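Macro domain-containing protein (PDB 7OMU) is a two-domain protein that joins a DarT-family domain to a macro domain, the latter holding adenosine-5-diphosphoribose in this model. Local coordinates at residues L85-R90 against K146-V151; P89-L94 against K166-C171. The protein carries 1 engineered substitution. All blocks are in the same frame, centred on the assembly; numbering follows the deposited sequence.

In the fold
Contacts 1 and 2 sit next to each other in the DarT-family part of the chain, their centres about 7 Å apart, and share Pro89 and Arg90. Both start from the chain that leaves strand 82-86 and runs into helix 92-99: the earlier half, 85-90, meets helix 145-148 and the 3-10 segment beyond it, and the later half, 89-94, meets the turn that leads into strand 170-174. Strands 82-86 and 170-174 are antiparallel neighbours in one four-stranded sheet, where Leu85 and Cys171 are joined through their backbones. The connection from strand to helix is thus packed against two separate later pieces of the same domain, and both contacts are largely buried.

Contact 1 (L85-R90 against K146-V151); sequences LYFQPR and KNIISV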
ATOM      1  N   LEU A  85      15.323  11.649  -2.144  1.00 85.98           N
ATOM      2  CA  LEU A  85      15.108  10.916  -0.867  1.00 83.26           C
ATOM      3  C   LEU A  85      13.672  11.155  -0.393  1.00 80.67           C
ATOM      4  O   LEU A  85      13.394  12.266   0.090  1.00 84.68           O
ATOM      5  CB  LEU A  85      16.119  11.413   0.171  1.00 83.88           C
ATOM      6  CG  LEU A  85      17.585  11.350  -0.252  1.00 84.90           C
ATOM      7  CD1 LEU A  85      18.498  11.764   0.889  1.00 86.47           C
ATOM      8  CD2 LEU A  85      17.950   9.959  -0.740  1.00 84.29           C
ATOM      9  N   TYR A  86      12.795  10.160  -0.535  1.00 76.56           N
ATOM     10  CA  TYR A  86      11.359  10.238  -0.155  1.00 75.10           C
ATOM     11  C   TYR A  86      11.221  10.222   1.372  1.00 74.13           C
ATOM     12  O   TYR A  86      12.010   9.535   2.035  1.00 73.50           O
ATOM     13  CB  TYR A  86      10.568   9.062  -0.733  1.00 75.79           C
ATOM     14  CG  TYR A  86      10.459   9.010  -2.236  1.00 75.16           C
ATOM     15  CD1 TYR A  86       9.650   9.898  -2.926  1.00 74.57           C
ATOM     16  CD2 TYR A  86      11.129   8.045  -2.966  1.00 75.62           C
ATOM     17  CE1 TYR A  86       9.525   9.842  -4.305  1.00 74.23           C
ATOM     18  CE2 TYR A  86      11.018   7.977  -4.343  1.00 77.22           C
ATOM     19  CZ  TYR A  86      10.212   8.877  -5.017  1.00 76.62           C
ATOM     20  OH  TYR A  86      10.112   8.804  -6.378  1.00 79.33           O
ATOM     21  N   PHE A  87      10.226  10.935   1.904  1.00 75.34           N
ATOM     22  CA  PHE A  87       9.793  10.841   3.322  1.00 78.14           C
ATOM     23  C   PHE A  87       8.961   9.572   3.505  1.00 80.21           C
ATOM     24  O   PHE A  87       8.982   8.984   4.607  1.00 81.86           O
ATOM     25  CB  PHE A  87       8.972  12.064   3.729  1.00 79.18           C
ATOM     26  CG  PHE A  87       9.756  13.346   3.727  1.00 80.59           C
ATOM     27  CD1 PHE A  87      10.577  13.665   4.795  1.00 83.19           C
ATOM     28  CD2 PHE A  87       9.689  14.216   2.655  1.00 81.97           C
ATOM     29  CE1 PHE A  87      11.316  14.835   4.789  1.00 86.34           C
ATOM     30  CE2 PHE A  87      10.430  15.386   2.651  1.00 85.81           C
ATOM     31  CZ  PHE A  87      11.234  15.697   3.721  1.00 87.06           C
ATOM     32  N   GLN A  88       8.231   9.197   2.450  1.00 81.47           N
ATOM     33  CA  GLN A  88       7.381   7.985   2.393  1.00 81.75           C
ATOM     34  C   GLN A  88       7.725   7.206   1.130  1.00 79.58           C
ATOM     35  O   GLN A  88       7.360   7.620   0.035  1.00 77.09           O
ATOM     36  CB  GLN A  88       5.906   8.390   2.409  1.00 85.77           C
ATOM     37  CG  GLN A  88       4.959   7.226   2.162  1.00 87.86           C
ATOM     38  CD  GLN A  88       5.105   6.176   3.233  1.00 91.27           C
ATOM     39  OE1 GLN A  88       5.890   5.229   3.108  1.00 87.79           O
ATOM     40  NE2 GLN A  88       4.356   6.364   4.309  1.00 95.28           N
ATOM     41  N   PRO A  89       8.452   6.073   1.234  1.00 80.75           N
ATOM     42  CA  PRO A  89       8.768   5.248   0.064  1.00 82.60           C
ATOM     43  C   PRO A  89       7.618   4.335  -0.395  1.00 85.16           C
ATOM     44  O   PRO A  89       7.613   3.964  -1.560  1.00 86.48           O
ATOM     45  CB  PRO A  89       9.949   4.395   0.547  1.00 82.75           C
ATOM     46  CG  PRO A  89       9.704   4.248   2.034  1.00 82.47           C
ATOM     47  CD  PRO A  89       9.046   5.542   2.471  1.00 80.79           C
ATOM     48  N   ARG A  90       6.696   3.981   0.511  1.00 84.35           N
ATOM     49  CA  ARG A  90       5.490   3.168   0.200  1.00 82.79           C
ATOM     50  C   ARG A  90       4.479   4.079  -0.501  1.00 82.51           C
ATOM     51  O   ARG A  90       3.485   4.468   0.148  1.00 85.51           O
ATOM     52  CB  ARG A  90       4.931   2.552   1.484  1.00 84.75           C
ATOM     53  CG  ARG A  90       3.863   1.491   1.266  1.00 86.57           C
ATOM     54  CD  ARG A  90       3.384   0.941   2.598  1.00 87.31           C
ATOM     55  NE  ARG A  90       2.283  -0.006   2.476  1.00 89.65           N
ATOM     56  CZ  ARG A  90       1.010   0.328   2.243  1.00 95.90           C
ATOM     57  NH1 ARG A  90       0.662   1.598   2.087  1.00100.34           N
ATOM     58  NH2 ARG A  90       0.085  -0.615   2.159  1.00 96.12           N
ATOM     59  N   LYS A 146       6.349  20.114   9.346  1.00135.75           N
ATOM     60  CA  LYS A 146       5.614  19.064  10.103  1.00133.46           C
ATOM     61  C   LYS A 146       4.447  18.568   9.243  1.00125.08           C
ATOM     62  O   LYS A 146       4.054  17.393   9.393  1.00122.77           O
ATOM     63  CB  LYS A 146       5.139  19.580  11.465  1.00137.90           C
ATOM     64  CG  LYS A 146       6.143  19.405  12.595  1.00142.45           C
ATOM     65  CD  LYS A 146       5.626  19.869  13.936  1.00145.57           C
ATOM     66  CE  LYS A 146       5.614  21.378  14.084  1.00146.47           C
ATOM     67  NZ  LYS A 146       4.799  21.805  15.244  1.00146.66           N
ATOM     68  N   ASN A 147       3.950  19.433   8.355  1.00119.45           N
ATOM     69  CA  ASN A 147       2.865  19.136   7.384  1.00116.20           C
ATOM     70  C   ASN A 147       3.413  18.250   6.256  1.00109.58           C
ATOM     71  O   ASN A 147       2.750  17.264   5.900  1.00103.24           O
ATOM     72  CB  ASN A 147       2.257  20.433   6.840  1.00117.70           C
ATOM     73  CG  ASN A 147       0.744  20.437   6.866  1.00117.65           C
ATOM     74  OD1 ASN A 147       0.114  19.385   6.926  1.00113.95           O
ATOM     75  ND2 ASN A 147       0.153  21.621   6.850  1.00121.22           N
ATOM     76  N   ILE A 148       4.581  18.589   5.711  1.00107.10           N
ATOM     77  CA  ILE A 148       5.248  17.810   4.628  1.00103.51           C
ATOM     78  C   ILE A 148       5.604  16.418   5.154  1.00101.23           C
ATOM     79  O   ILE A 148       5.205  15.435   4.507  1.00 98.89           O
ATOM     80  CB  ILE A 148       6.481  18.553   4.077  1.00103.68           C
ATOM     81  CG1 ILE A 148       6.048  19.656   3.106  1.00104.78           C
ATOM     82  CG2 ILE A 148       7.461  17.583   3.432  1.00103.31           C
ATOM     83  CD1 ILE A 148       7.168  20.554   2.637  1.00106.93           C
ATOM     84  N   ILE A 149       6.315  16.337   6.279  1.00102.80           N
ATOM     85  CA  ILE A 149       6.935  15.063   6.759  1.00107.21           C
ATOM     86  C   ILE A 149       5.859  14.109   7.301  1.00106.83           C
ATOM     87  O   ILE A 149       6.204  12.934   7.548  1.00108.12           O
ATOM     88  CB  ILE A 149       8.055  15.313   7.794  1.00110.84           C
ATOM     89  CG1 ILE A 149       7.522  15.856   9.122  1.00111.56           C
ATOM     90  CG2 ILE A 149       9.142  16.209   7.213  1.00112.32           C
ATOM     91  CD1 ILE A 149       8.266  15.345  10.329  1.00112.62           C
ATOM     92  N   SER A 150       4.614  14.572   7.474  1.00106.61           N
ATOM     93  CA  SER A 150       3.476  13.756   7.979  1.00104.34           C
ATOM     94  C   SER A 150       3.070  12.689   6.950  1.00102.20           C
ATOM     95  O   SER A 150       2.446  11.699   7.361  1.00107.87           O
ATOM     96  CB  SER A 150       2.304  14.620   8.336  1.00102.74           C
ATOM     97  OG  SER A 150       1.617  15.023   7.164  1.00101.51           O
ATOM     98  N   VAL A 151       3.403  12.881   5.670  1.00 98.04           N
ATOM     99  CA  VAL A 151       3.093  11.927   4.558  1.00 95.82           C
ATOM    100  C   VAL A 151       3.665  10.540   4.891  1.00 98.39           C
ATOM    101  O   VAL A 151       3.275   9.558   4.218  1.00 98.89           O
ATOM    102  CB  VAL A 151       3.627  12.421   3.201  1.00 93.74           C
ATOM    103  CG1 VAL A 151       2.981  13.732   2.783  1.00 96.67           C
ATOM    104  CG2 VAL A 151       5.144  12.529   3.178  1.00 92.71           C
TER
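Phe87 meets Ile148 and Ile149 through two atoms of its ring. CE1 comes within 3.5 Å of Ile149 CG2, while CE2 lies 3.8 Å from Ile148 CG2; in both pairs the side chains cross obliquely. The ring hangs from a CG that stands anti to the carbonyl carbon of Phe87 (chi1 -66°). Nearer the backbone, Phe87 CB touches Val151 CG2 at 3.9 Å. Leu26 of strand 25-31 also packs on this side chain. The contact brings the loop that follows strand 82-86, an outer strand of the antiparallel sheet, against helix 145-148 and the short 3-10 segment that follows. Gln88 meets Val151 in that 3-10 segment, with CB, CG and NE2 all near Val151 O: its amide NE2 gives a weak hydrogen bond to this oxygen, 3.4 Å long with an N-H...O angle of 152°. The chain bends at chi2 (61°), which swings CD back from a fully extended path. The other end of the amide turns to its own loop, where OE1 accepts from Arg90 N at 3.0 Å. Holding one partner on each side of the contact restrains the rotation of the Gln88 amide.

Contact 2 (P89-L94 against K166-C171); sequences PRNPML and KIMAAC. Engineered in segment 166-171: Ala170 (natural residue Glu).
Ile167 opens the contact with its two methyl ends: CG2 lies against the Pro92 ring, 3.5 Å from CD, and CD1 lies 3.9 Å from Arg90 O. The branch at CB divides the work, since chi1 of -168° sets CG1 anti to the backbone N, and an extended chi2 (171°) carries CD1 on to Arg90 O, leaving CG2 for the proline. Ile167 belongs to a type I beta turn running from Lys166 to Ala169, closed by Ala169 N bonding to Lys166 O. Next along the turn, Met168 reaches across to the start of helix 92-99. Its CG lies 3.8 Å from Asn91 CG, the two side chains crossing at about a right angle. Farther out, the chain bends at chi3 (-86°) and brings CE to 3.7 Å from Pro92 CB; SD sits near Met93, 4.2 Å from its CB. Tyr86 of strand 82-86 touches both Met168 and Asn91. Beyond the turn the chain enters strand 170-174, where Ala170, an engineered residue in place of the natural Glu, pairs through its backbone with Thr125.

Facing Met168, Asn91 is the N-cap of helix 92-99. Its OD1 accepts from Leu94 N at 3.3 Å and, weakly, from Met93 N, while ND2 hydrogen-bonds to Gln88 O. The polar ends of the Asn91 amide are therefore engaged within its own part of the chain. What Ile167 and Met168 bring is hydrocarbon and one sulfur, and what they meet is chiefly the Pro92 ring, Met93 CB and the carbon side of the Asn91 amide. Cohesion between the segments comes from apolar packing, with the capping bonds fixing the amide against which Met168 lies.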
ATOM      1  N   PRO A  89       8.452   6.073   1.234  1.00 80.75           N
ATOM      2  CA  PRO A  89       8.768   5.248   0.064  1.00 82.60           C
ATOM      3  C   PRO A  89       7.618   4.335  -0.395  1.00 85.16           C
ATOM      4  O   PRO A  89       7.613   3.964  -1.560  1.00 86.48           O
ATOM      5  CB  PRO A  89       9.949   4.395   0.547  1.00 82.75           C
ATOM      6  CG  PRO A  89       9.704   4.248   2.034  1.00 82.47           C
ATOM      7  CD  PRO A  89       9.046   5.542   2.471  1.00 80.79           C
ATOM      8  N   ARG A  90       6.696   3.981   0.511  1.00 84.35           N
ATOM      9  CA  ARG A  90       5.490   3.168   0.200  1.00 82.79           C
ATOM     10  C   ARG A  90       4.479   4.079  -0.501  1.00 82.51           C
ATOM     11  O   ARG A  90       3.485   4.468   0.148  1.00 85.51           O
ATOM     12  CB  ARG A  90       4.931   2.552   1.484  1.00 84.75           C
ATOM     13  CG  ARG A  90       3.863   1.491   1.266  1.00 86.57           C
ATOM     14  CD  ARG A  90       3.384   0.941   2.598  1.00 87.31           C
ATOM     15  NE  ARG A  90       2.283  -0.006   2.476  1.00 89.65           N
ATOM     16  CZ  ARG A  90       1.010   0.328   2.243  1.00 95.90           C
ATOM     17  NH1 ARG A  90       0.662   1.598   2.087  1.00100.34           N
ATOM     18  NH2 ARG A  90       0.085  -0.615   2.159  1.00 96.12           N
ATOM     19  N   ASN A  91       4.733   4.377  -1.784  1.00 79.04           N
ATOM     20  CA  ASN A  91       4.115   5.491  -2.552  1.00 75.88           C
ATOM     21  C   ASN A  91       3.883   5.063  -4.004  1.00 74.19           C
ATOM     22  O   ASN A  91       4.364   4.016  -4.427  1.00 74.16           O
ATOM     23  CB  ASN A  91       4.999   6.737  -2.447  1.00 75.69           C
ATOM     24  CG  ASN A  91       6.339   6.574  -3.134  1.00 76.98           C
ATOM     25  OD1 ASN A  91       6.423   6.063  -4.248  1.00 76.70           O
ATOM     26  ND2 ASN A  91       7.397   7.019  -2.478  1.00 80.76           N
ATOM     27  N   PRO A  92       3.145   5.861  -4.816  1.00 73.31           N
ATOM     28  CA  PRO A  92       2.890   5.538  -6.224  1.00 74.27           C
ATOM     29  C   PRO A  92       4.078   5.099  -7.094  1.00 75.88           C
ATOM     30  O   PRO A  92       3.855   4.338  -8.012  1.00 73.10           O
ATOM     31  CB  PRO A  92       2.379   6.879  -6.771  1.00 72.95           C
ATOM     32  CG  PRO A  92       1.626   7.467  -5.614  1.00 71.91           C
ATOM     33  CD  PRO A  92       2.455   7.096  -4.407  1.00 71.93           C
ATOM     34  N   MET A  93       5.281   5.614  -6.825  1.00 80.58           N
ATOM     35  CA  MET A  93       6.499   5.284  -7.608  1.00 86.43           C
ATOM     36  C   MET A  93       6.849   3.816  -7.359  1.00 85.38           C
ATOM     37  O   MET A  93       6.957   3.057  -8.345  1.00 85.06           O
ATOM     38  CB  MET A  93       7.692   6.164  -7.224  1.00 96.90           C
ATOM     39  CG  MET A  93       8.928   5.905  -8.075  1.00105.89           C
ATOM     40  SD  MET A  93       8.556   6.033  -9.846  1.00123.36           S
ATOM     41  CE  MET A  93       8.984   7.750 -10.137  1.00122.34           C
ATOM     42  N   LEU A  94       7.002   3.430  -6.089  1.00 84.13           N
ATOM     43  CA  LEU A  94       7.304   2.029  -5.693  1.00 83.31           C
ATOM     44  C   LEU A  94       6.219   1.103  -6.254  1.00 81.54           C
ATOM     45  O   LEU A  94       6.568   0.035  -6.793  1.00 79.92           O
ATOM     46  CB  LEU A  94       7.382   1.922  -4.169  1.00 81.59           C
ATOM     47  CG  LEU A  94       7.797   0.552  -3.637  1.00 83.15           C
ATOM     48  CD1 LEU A  94       9.082   0.060  -4.291  1.00 85.92           C
ATOM     49  CD2 LEU A  94       7.973   0.599  -2.136  1.00 83.22           C
ATOM     50  N   LYS A 166       1.339  14.604  -3.014  1.00 82.88           N
ATOM     51  CA  LYS A 166       1.932  15.000  -1.704  1.00 84.89           C
ATOM     52  C   LYS A 166       2.750  13.862  -1.081  1.00 80.97           C
ATOM     53  O   LYS A 166       3.768  14.168  -0.448  1.00 81.54           O
ATOM     54  CB  LYS A 166       0.841  15.450  -0.725  1.00 86.94           C
ATOM     55  CG  LYS A 166       0.150  16.754  -1.098  1.00 89.91           C
ATOM     56  CD  LYS A 166      -0.882  17.215  -0.095  1.00 92.23           C
ATOM     57  CE  LYS A 166      -1.753  18.323  -0.647  1.00 95.77           C
ATOM     58  NZ  LYS A 166      -2.481  19.043   0.422  1.00 97.96           N
ATOM     59  N   ILE A 167       2.319  12.608  -1.229  1.00 79.13           N
ATOM     60  CA  ILE A 167       2.929  11.434  -0.531  1.00 78.69           C
ATOM     61  C   ILE A 167       4.354  11.188  -1.050  1.00 82.20           C
ATOM     62  O   ILE A 167       5.165  10.582  -0.316  1.00 85.56           O
ATOM     63  CB  ILE A 167       2.044  10.182  -0.670  1.00 76.15           C
ATOM     64  CG1 ILE A 167       2.514   9.078   0.277  1.00 75.51           C
ATOM     65  CG2 ILE A 167       1.981   9.699  -2.115  1.00 76.59           C
ATOM     66  CD1 ILE A 167       1.573   7.907   0.364  1.00 75.35           C
ATOM     67  N   MET A 168       4.660  11.652  -2.262  1.00 84.39           N
ATOM     68  CA  MET A 168       6.013  11.554  -2.865  1.00 85.40           C
ATOM     69  C   MET A 168       6.799  12.841  -2.598  1.00 84.01           C
ATOM     70  O   MET A 168       7.761  13.108  -3.339  1.00 87.07           O
ATOM     71  CB  MET A 168       5.904  11.298  -4.368  1.00 88.52           C
ATOM     72  CG  MET A 168       5.325   9.944  -4.662  1.00 91.20           C
ATOM     73  SD  MET A 168       5.400   9.534  -6.402  1.00 97.05           S
ATOM     74  CE  MET A 168       3.885  10.306  -6.974  1.00 98.39           C
ATOM     75  N   ALA A 169       6.414  13.604  -1.572  1.00 82.27           N
ATOM     76  CA  ALA A 169       7.251  14.673  -0.985  1.00 85.69           C
ATOM     77  C   ALA A 169       8.616  14.064  -0.678  1.00 85.35           C
ATOM     78  O   ALA A 169       8.663  12.866  -0.288  1.00 87.79           O
ATOM     79  CB  ALA A 169       6.616  15.254   0.258  1.00 88.62           C
ATOM     80  N   ALA A 170       9.677  14.848  -0.870  1.00 83.15           N
ATOM     81  CA  ALA A 170      11.075  14.367  -0.858  1.00 82.84           C
ATOM     82  C   ALA A 170      12.026  15.482  -0.426  1.00 82.56           C
ATOM     83  O   ALA A 170      11.665  16.674  -0.527  1.00 80.32           O
ATOM     84  CB  ALA A 170      11.446  13.846  -2.226  1.00 83.66           C
ATOM     85  N   CYS A 171      13.200  15.069   0.047  1.00 82.97           N
ATOM     86  CA  CYS A 171      14.385  15.916   0.317  1.00 83.43           C
ATOM     87  C   CYS A 171      15.375  15.724  -0.832  1.00 81.26           C
ATOM     88  O   CYS A 171      15.852  14.590  -0.999  1.00 80.79           O
ATOM     89  CB  CYS A 171      15.011  15.523   1.647  1.00 85.25           C
ATOM     90  SG  CYS A 171      16.657  16.226   1.899  1.00 89.76           S
TER